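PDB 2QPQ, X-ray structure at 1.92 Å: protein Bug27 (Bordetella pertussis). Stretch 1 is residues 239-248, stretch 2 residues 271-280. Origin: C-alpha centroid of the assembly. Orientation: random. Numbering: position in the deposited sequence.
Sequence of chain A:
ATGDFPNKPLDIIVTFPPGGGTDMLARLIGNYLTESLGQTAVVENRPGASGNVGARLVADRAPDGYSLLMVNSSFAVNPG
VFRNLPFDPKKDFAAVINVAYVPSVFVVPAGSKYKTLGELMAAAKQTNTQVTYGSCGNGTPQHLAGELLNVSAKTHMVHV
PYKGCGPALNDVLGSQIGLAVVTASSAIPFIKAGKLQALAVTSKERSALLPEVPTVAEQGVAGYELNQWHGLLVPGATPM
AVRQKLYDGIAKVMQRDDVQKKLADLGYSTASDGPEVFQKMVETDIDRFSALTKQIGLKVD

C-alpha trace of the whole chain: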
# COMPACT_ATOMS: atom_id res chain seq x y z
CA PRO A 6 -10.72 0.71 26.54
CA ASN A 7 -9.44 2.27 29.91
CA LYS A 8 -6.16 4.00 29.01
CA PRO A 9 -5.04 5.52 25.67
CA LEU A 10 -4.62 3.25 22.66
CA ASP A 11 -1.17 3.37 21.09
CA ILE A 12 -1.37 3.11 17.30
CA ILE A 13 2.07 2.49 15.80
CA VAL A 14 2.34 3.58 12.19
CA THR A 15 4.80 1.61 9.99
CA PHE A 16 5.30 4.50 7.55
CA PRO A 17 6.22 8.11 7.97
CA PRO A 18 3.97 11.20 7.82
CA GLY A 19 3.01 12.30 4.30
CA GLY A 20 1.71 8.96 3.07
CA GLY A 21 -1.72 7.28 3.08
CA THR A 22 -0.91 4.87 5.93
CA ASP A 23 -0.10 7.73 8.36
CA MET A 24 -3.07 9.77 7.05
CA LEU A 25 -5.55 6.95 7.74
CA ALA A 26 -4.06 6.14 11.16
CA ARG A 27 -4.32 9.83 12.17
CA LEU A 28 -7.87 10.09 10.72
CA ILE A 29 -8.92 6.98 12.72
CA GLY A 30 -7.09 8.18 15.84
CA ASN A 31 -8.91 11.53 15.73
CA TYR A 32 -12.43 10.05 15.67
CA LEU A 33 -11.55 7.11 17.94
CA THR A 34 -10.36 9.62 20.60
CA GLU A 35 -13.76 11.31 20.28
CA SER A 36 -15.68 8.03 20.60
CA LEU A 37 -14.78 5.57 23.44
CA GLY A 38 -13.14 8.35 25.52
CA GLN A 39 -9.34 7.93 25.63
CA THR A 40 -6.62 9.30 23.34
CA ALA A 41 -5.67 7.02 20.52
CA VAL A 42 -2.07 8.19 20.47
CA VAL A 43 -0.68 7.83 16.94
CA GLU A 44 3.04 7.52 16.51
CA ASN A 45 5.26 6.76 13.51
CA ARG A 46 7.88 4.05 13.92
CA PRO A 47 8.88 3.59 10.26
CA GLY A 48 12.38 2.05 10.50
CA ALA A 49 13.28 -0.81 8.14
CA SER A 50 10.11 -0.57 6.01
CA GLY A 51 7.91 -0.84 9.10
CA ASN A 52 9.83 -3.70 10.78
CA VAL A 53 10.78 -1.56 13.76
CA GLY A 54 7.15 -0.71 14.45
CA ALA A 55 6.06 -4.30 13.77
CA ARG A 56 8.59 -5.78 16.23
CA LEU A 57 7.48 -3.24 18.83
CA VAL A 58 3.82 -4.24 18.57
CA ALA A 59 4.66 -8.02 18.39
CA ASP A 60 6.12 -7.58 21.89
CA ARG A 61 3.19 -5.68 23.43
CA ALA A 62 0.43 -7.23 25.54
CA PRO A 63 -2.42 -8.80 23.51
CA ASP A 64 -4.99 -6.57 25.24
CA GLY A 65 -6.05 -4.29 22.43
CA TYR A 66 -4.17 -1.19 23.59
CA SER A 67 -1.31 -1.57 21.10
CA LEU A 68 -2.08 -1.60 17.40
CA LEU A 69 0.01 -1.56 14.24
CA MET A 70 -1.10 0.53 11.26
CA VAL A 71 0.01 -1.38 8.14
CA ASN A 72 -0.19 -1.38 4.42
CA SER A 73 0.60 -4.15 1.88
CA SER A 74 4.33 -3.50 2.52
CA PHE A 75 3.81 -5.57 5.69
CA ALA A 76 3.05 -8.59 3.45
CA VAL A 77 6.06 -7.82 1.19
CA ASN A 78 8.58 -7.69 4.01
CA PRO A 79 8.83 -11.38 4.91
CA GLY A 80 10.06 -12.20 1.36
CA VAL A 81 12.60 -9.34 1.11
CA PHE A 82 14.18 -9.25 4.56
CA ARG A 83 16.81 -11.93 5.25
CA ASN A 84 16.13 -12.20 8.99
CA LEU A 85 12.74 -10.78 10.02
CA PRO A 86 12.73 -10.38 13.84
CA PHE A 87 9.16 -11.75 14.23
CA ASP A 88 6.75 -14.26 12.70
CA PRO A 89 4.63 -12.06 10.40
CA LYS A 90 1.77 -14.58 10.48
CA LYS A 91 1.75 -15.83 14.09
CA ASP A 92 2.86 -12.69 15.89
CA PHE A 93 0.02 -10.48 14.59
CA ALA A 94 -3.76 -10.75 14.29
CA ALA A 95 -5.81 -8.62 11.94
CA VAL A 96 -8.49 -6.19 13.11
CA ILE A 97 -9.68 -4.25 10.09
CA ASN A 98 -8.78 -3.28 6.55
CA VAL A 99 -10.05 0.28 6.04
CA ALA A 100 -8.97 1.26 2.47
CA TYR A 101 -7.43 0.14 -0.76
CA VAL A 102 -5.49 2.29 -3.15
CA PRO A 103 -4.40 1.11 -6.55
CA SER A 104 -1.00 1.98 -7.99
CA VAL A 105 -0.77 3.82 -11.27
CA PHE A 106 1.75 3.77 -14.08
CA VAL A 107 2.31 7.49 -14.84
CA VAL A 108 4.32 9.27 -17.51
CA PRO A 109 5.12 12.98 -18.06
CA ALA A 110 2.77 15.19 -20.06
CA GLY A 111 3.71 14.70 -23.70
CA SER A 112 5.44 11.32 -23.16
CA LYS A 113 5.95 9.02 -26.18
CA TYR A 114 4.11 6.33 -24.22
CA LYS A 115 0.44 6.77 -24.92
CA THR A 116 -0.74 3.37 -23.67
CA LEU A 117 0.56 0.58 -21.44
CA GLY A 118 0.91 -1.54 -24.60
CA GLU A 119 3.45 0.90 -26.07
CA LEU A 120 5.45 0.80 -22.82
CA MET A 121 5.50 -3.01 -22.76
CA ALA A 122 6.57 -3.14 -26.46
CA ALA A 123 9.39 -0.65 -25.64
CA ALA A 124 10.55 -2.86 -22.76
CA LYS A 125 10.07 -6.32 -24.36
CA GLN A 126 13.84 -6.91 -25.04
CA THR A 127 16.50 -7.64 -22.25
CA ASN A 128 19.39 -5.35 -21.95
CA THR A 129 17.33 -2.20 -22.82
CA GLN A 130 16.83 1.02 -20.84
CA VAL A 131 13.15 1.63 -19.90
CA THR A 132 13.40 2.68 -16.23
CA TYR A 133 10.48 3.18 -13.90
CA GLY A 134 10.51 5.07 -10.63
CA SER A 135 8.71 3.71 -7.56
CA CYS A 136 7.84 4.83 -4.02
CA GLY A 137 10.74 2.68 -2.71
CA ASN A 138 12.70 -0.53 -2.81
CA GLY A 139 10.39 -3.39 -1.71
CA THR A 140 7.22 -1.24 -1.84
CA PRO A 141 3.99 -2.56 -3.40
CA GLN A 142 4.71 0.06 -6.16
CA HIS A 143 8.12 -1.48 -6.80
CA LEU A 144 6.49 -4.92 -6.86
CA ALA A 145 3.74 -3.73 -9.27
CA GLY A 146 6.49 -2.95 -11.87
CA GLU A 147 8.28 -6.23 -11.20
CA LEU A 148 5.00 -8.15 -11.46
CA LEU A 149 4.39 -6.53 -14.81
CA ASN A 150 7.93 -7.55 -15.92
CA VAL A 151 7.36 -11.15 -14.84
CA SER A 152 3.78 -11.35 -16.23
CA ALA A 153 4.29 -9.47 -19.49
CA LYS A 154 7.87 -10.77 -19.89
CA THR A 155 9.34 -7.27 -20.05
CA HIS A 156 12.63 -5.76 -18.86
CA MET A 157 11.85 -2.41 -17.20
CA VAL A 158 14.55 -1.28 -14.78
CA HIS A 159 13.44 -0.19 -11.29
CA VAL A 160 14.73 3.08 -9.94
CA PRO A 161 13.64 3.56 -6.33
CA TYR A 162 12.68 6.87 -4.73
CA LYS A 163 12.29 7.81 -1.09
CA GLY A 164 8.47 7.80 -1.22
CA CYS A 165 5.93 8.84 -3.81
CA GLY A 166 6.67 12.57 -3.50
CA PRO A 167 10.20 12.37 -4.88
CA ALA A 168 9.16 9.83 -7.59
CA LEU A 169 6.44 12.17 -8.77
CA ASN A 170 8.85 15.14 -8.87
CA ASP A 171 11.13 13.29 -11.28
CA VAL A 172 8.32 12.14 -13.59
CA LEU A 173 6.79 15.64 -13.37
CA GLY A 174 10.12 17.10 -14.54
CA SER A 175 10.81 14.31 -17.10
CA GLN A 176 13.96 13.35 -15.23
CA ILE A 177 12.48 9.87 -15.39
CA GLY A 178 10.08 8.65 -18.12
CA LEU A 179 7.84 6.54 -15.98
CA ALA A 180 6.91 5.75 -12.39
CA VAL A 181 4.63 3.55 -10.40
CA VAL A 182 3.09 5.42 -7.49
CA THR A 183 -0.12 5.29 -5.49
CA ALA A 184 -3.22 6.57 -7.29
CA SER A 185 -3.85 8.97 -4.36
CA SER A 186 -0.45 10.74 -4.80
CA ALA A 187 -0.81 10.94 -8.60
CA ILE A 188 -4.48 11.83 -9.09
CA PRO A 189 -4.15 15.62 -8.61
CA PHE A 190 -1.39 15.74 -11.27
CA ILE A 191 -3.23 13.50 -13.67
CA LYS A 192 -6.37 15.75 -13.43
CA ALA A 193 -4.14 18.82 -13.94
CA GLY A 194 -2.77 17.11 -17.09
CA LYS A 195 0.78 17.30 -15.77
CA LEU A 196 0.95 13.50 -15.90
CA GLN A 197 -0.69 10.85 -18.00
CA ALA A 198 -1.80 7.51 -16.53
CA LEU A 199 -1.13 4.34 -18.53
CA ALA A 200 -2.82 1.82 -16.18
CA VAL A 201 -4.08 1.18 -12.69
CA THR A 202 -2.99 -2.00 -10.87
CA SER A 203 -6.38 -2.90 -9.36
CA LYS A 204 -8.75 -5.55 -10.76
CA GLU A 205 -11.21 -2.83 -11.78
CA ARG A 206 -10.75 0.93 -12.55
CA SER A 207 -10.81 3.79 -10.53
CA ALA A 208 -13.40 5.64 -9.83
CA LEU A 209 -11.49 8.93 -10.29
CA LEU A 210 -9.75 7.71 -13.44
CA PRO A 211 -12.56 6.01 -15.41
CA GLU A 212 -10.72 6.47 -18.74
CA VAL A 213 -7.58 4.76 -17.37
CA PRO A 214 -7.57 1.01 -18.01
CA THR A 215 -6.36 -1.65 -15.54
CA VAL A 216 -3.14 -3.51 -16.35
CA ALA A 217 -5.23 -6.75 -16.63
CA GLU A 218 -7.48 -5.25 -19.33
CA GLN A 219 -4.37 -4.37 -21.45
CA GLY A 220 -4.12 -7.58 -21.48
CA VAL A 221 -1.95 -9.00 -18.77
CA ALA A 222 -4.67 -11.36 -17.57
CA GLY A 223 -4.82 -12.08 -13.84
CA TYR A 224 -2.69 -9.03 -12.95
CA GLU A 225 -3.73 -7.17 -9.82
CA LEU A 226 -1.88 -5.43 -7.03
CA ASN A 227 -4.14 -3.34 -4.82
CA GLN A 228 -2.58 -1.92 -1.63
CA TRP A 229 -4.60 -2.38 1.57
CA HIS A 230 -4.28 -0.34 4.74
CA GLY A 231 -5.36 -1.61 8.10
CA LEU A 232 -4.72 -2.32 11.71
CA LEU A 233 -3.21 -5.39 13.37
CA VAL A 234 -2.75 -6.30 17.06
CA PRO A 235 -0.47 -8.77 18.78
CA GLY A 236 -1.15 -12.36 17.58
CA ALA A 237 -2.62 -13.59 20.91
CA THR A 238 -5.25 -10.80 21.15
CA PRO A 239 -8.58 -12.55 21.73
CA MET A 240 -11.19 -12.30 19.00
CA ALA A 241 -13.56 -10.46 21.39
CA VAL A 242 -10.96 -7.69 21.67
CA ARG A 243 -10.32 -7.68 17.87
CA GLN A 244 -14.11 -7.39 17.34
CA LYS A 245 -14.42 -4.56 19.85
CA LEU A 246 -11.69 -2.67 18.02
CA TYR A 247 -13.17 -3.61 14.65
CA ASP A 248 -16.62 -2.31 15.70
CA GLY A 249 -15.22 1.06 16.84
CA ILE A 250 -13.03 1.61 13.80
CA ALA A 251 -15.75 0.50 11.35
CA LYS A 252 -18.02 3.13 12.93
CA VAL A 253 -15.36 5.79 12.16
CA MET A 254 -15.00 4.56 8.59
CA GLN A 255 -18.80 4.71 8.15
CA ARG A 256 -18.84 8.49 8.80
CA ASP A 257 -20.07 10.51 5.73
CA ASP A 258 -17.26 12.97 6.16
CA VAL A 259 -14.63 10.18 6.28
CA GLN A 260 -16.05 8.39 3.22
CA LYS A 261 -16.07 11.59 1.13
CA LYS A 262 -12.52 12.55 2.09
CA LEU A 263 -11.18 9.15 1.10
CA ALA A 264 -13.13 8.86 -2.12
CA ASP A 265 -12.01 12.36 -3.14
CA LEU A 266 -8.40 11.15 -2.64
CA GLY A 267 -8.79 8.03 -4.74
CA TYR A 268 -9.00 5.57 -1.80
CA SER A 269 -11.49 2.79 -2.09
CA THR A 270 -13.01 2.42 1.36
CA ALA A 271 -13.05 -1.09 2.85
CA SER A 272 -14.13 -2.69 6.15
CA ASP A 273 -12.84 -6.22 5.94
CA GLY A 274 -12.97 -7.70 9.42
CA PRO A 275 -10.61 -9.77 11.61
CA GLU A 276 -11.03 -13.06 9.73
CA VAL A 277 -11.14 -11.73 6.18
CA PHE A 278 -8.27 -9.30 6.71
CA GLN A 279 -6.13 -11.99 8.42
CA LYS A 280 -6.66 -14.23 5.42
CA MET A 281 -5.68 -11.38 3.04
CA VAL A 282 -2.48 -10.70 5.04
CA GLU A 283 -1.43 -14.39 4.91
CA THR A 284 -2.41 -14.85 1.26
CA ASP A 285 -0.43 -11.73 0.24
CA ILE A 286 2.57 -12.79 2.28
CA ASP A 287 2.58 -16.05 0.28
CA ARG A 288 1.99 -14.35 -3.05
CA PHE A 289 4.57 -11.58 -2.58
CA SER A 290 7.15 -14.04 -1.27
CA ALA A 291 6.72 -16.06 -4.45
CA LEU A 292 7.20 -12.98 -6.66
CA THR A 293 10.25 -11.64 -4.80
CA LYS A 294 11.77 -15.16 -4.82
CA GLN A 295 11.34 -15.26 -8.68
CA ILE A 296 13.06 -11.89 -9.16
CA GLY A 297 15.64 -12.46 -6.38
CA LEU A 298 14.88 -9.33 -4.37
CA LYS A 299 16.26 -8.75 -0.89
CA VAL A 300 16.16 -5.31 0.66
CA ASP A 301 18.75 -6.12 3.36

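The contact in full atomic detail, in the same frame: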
# COMPACT_ATOMS: atom_id res chain seq x y z
N PRO A 239 -7.35 -11.77 21.95
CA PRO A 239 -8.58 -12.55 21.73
C PRO A 239 -9.49 -11.93 20.66
O PRO A 239 -9.49 -10.71 20.45
CB PRO A 239 -9.27 -12.50 23.08
CG PRO A 239 -8.11 -12.30 24.07
CD PRO A 239 -7.18 -11.34 23.35
N MET A 240 -10.26 -12.77 19.99
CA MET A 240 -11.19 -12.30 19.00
C MET A 240 -12.15 -11.29 19.58
O MET A 240 -12.50 -10.33 18.89
CB MET A 240 -11.93 -13.49 18.36
CG MET A 240 -12.86 -13.09 17.18
SD MET A 240 -12.02 -12.21 15.83
CE MET A 240 -11.23 -13.56 14.96
N ALA A 241 -12.60 -11.46 20.82
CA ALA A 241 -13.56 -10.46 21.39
C ALA A 241 -12.97 -9.04 21.40
O ALA A 241 -13.68 -8.03 21.18
CB ALA A 241 -14.02 -10.84 22.79
N VAL A 242 -11.69 -8.96 21.71
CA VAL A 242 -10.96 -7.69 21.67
C VAL A 242 -10.82 -7.18 20.22
O VAL A 242 -11.09 -6.01 19.93
CB VAL A 242 -9.56 -7.83 22.36
CG1 VAL A 242 -8.77 -6.53 22.25
CG2 VAL A 242 -9.72 -8.27 23.87
N ARG A 243 -10.40 -8.05 19.31
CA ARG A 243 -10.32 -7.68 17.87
C ARG A 243 -11.66 -7.16 17.33
O ARG A 243 -11.71 -6.19 16.56
CB ARG A 243 -9.85 -8.90 17.07
CG ARG A 243 -8.39 -9.29 17.40
CD ARG A 243 -8.04 -10.64 16.86
NE ARG A 243 -8.06 -10.67 15.40
CZ ARG A 243 -8.01 -11.78 14.68
NH1 ARG A 243 -7.96 -13.00 15.25
NH2 ARG A 243 -8.03 -11.69 13.37
N GLN A 244 -12.74 -7.79 17.77
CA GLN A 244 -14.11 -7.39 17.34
C GLN A 244 -14.54 -6.08 17.95
O GLN A 244 -15.14 -5.24 17.28
CB GLN A 244 -15.12 -8.52 17.63
CG GLN A 244 -14.97 -9.58 16.58
CD GLN A 244 -15.77 -10.84 16.84
OE1 GLN A 244 -16.31 -11.07 17.94
NE2 GLN A 244 -15.83 -11.68 15.83
N LYS A 245 -14.16 -5.85 19.20
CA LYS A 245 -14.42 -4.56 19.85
C LYS A 245 -13.71 -3.40 19.14
O LYS A 245 -14.32 -2.35 18.87
CB LYS A 245 -14.05 -4.64 21.34
CG LYS A 245 -15.13 -5.40 22.09
CD LYS A 245 -14.87 -5.62 23.60
CE LYS A 245 -13.75 -6.65 23.87
NZ LYS A 245 -12.95 -6.20 25.04
N LEU A 246 -12.44 -3.61 18.83
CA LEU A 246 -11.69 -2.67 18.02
C LEU A 246 -12.26 -2.49 16.62
O LEU A 246 -12.46 -1.34 16.19
CB LEU A 246 -10.22 -3.09 17.95
CG LEU A 246 -9.41 -2.84 19.24
CD1 LEU A 246 -8.11 -3.58 19.09
CD2 LEU A 246 -9.14 -1.34 19.47
N TYR A 247 -12.52 -3.60 15.93
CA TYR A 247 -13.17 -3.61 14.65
C TYR A 247 -14.43 -2.75 14.68
O TYR A 247 -14.59 -1.91 13.81
CB TYR A 247 -13.47 -5.03 14.09
CG TYR A 247 -14.27 -4.89 12.78
CD1 TYR A 247 -13.62 -4.80 11.54
CD2 TYR A 247 -15.66 -4.78 12.81
CE1 TYR A 247 -14.35 -4.61 10.36
CE2 TYR A 247 -16.38 -4.57 11.65
CZ TYR A 247 -15.72 -4.48 10.44
OH TYR A 247 -16.43 -4.25 9.30
N ASP A 248 -15.30 -2.96 15.68
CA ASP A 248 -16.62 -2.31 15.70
C ASP A 248 -16.42 -0.77 15.76
O ASP A 248 -17.01 -0.00 14.99
CB ASP A 248 -17.47 -2.85 16.90
CG ASP A 248 -18.02 -4.26 16.65
OD1 ASP A 248 -17.90 -4.76 15.50
OD2 ASP A 248 -18.58 -4.88 17.61
N ALA A 271 -12.91 0.35 2.62
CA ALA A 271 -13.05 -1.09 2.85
C ALA A 271 -13.41 -1.25 4.33
O ALA A 271 -13.33 -0.29 5.08
CB ALA A 271 -11.76 -1.82 2.54
N SER A 272 -13.86 -2.43 4.72
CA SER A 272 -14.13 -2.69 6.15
C SER A 272 -14.04 -4.17 6.36
O SER A 272 -14.88 -4.77 7.05
CB SER A 272 -15.55 -2.20 6.57
OG SER A 272 -16.48 -2.85 5.69
N ASP A 273 -13.02 -4.78 5.76
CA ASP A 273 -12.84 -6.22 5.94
C ASP A 273 -12.48 -6.45 7.38
O ASP A 273 -11.63 -5.73 7.95
CB ASP A 273 -11.75 -6.74 5.01
CG ASP A 273 -11.96 -6.29 3.58
OD1 ASP A 273 -13.04 -6.58 3.03
OD2 ASP A 273 -11.10 -5.58 3.04
N GLY A 274 -13.12 -7.45 7.98
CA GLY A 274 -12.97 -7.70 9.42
C GLY A 274 -11.81 -8.61 9.79
O GLY A 274 -11.00 -8.99 8.92
N PRO A 275 -11.72 -8.97 11.09
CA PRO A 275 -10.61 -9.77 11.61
C PRO A 275 -10.26 -11.00 10.76
O PRO A 275 -9.11 -11.13 10.29
CB PRO A 275 -11.08 -10.12 13.02
CG PRO A 275 -11.87 -8.86 13.42
CD PRO A 275 -12.65 -8.56 12.17
N GLU A 276 -11.25 -11.84 10.50
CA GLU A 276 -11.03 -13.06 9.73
C GLU A 276 -10.64 -12.82 8.28
O GLU A 276 -9.64 -13.41 7.79
CB GLU A 276 -12.27 -13.97 9.82
CG GLU A 276 -12.13 -15.29 9.07
CD GLU A 276 -13.16 -16.33 9.45
OE1 GLU A 276 -14.15 -16.00 10.17
OE2 GLU A 276 -12.97 -17.51 9.03
N VAL A 277 -11.40 -11.98 7.59
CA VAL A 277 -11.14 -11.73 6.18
C VAL A 277 -9.76 -11.06 6.02
O VAL A 277 -8.93 -11.45 5.12
CB VAL A 277 -12.20 -10.81 5.54
CG1 VAL A 277 -11.75 -10.39 4.12
CG2 VAL A 277 -13.58 -11.54 5.49
N PHE A 278 -9.49 -10.07 6.87
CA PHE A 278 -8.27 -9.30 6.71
C PHE A 278 -7.06 -10.22 7.03
O PHE A 278 -6.04 -10.18 6.34
CB PHE A 278 -8.30 -7.99 7.57
CG PHE A 278 -7.09 -7.07 7.37
CD1 PHE A 278 -6.41 -7.04 6.14
CD2 PHE A 278 -6.68 -6.21 8.38
CE1 PHE A 278 -5.32 -6.19 5.95
CE2 PHE A 278 -5.59 -5.35 8.19
CZ PHE A 278 -4.91 -5.35 6.96
N GLN A 279 -7.19 -11.02 8.08
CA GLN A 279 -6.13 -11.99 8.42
C GLN A 279 -5.82 -12.91 7.25
O GLN A 279 -4.64 -13.17 6.95
CB GLN A 279 -6.48 -12.84 9.66
CG GLN A 279 -5.32 -13.79 10.11
CD GLN A 279 -4.11 -13.00 10.57
OE1 GLN A 279 -4.27 -11.94 11.14
NE2 GLN A 279 -2.92 -13.49 10.28
N LYS A 280 -6.87 -13.41 6.60
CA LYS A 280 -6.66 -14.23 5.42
C LYS A 280 -5.92 -13.47 4.31
O LYS A 280 -5.02 -14.03 3.67
CB LYS A 280 -7.99 -14.81 4.94
CG LYS A 280 -7.90 -15.91 3.84
CD LYS A 280 -7.32 -17.23 4.36
CE LYS A 280 -7.32 -18.30 3.24
NZ LYS A 280 -6.25 -19.31 3.46

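Contact between the helix of residues 240-248 and the segment 271-280 of Bug27, in which a strand (271-273) passes through Gly 274 into a second helix beginning at Pro 275. The two helix axes run nearly perpendicular, at 97°, and come no closer than 11.5 Å. The contact is small, burying 335 Å² over both sides, and it is made by one side of the first helix against the strand end, Gly 274 and the start of the second helix. Pro 275, Tyr 247 and Arg 243 cover most of it.

Pro 275 is buried and points its CA-to-CB bond toward the first helix, where residues 240, 243, 244 and 247, spaced three and four apart, come together around it. Met 240 starts sideways, but its chi angles (t, p, p) bring the thioether nearer, so that SD lies 3.6 Å from Pro 275 CB. At the other end of this group, Tyr 247 CD1 packs 3.9 Å from Pro 275 CD. Both contacts are apolar. Gln 244 adds only a marginal touch, its CG lying 4.5 Å from Pro 275 CG.

Tyr 247, with chi1 at 175° (t), extends its ring along the strand-to-helix turn. Its hydroxyl donates a hydrogen bond from Tyr 247 OH to the backbone carbonyl Ser 272 O at 2.8 Å. The acceptor is a main-chain atom, so the bond links the tyrosine to the backbone at the end of the strand rather than to the serine hydroxyl. Ser 272 O and Asp 273 O both lie at the ring edge, near its plane; Tyr 247 CE1 is 3.8 Å from Asp 273 O. The same ring carbon, Tyr 247 CE1, comes within 3.5 Å of Gly 274 CA, at the N-cap position. The side chain of Asp 273 takes no part, its CA-to-CB bond pointing away.

Arg 243, one turn before Tyr 247 on the helix, reaches the first turn of the second helix, lying against Pro 275. Arg 243 NH2 lies 3.4 Å from Pro 275 CB and 3.3 Å from Pro 275 O, which sits at the guanidinium edge, near its plane. That carbonyl already accepts the helical hydrogen bond from Gln 279 N, at 2.9 Å between Gln 279 N and Pro 275 O. One turn along, the CA-to-CB bond of Gln 279 also points toward the first helix, and its CB lies 4.2 Å from Arg 243 NH2. Arg 243 NE and NH2 are hydrogen-bonded elsewhere in the structure.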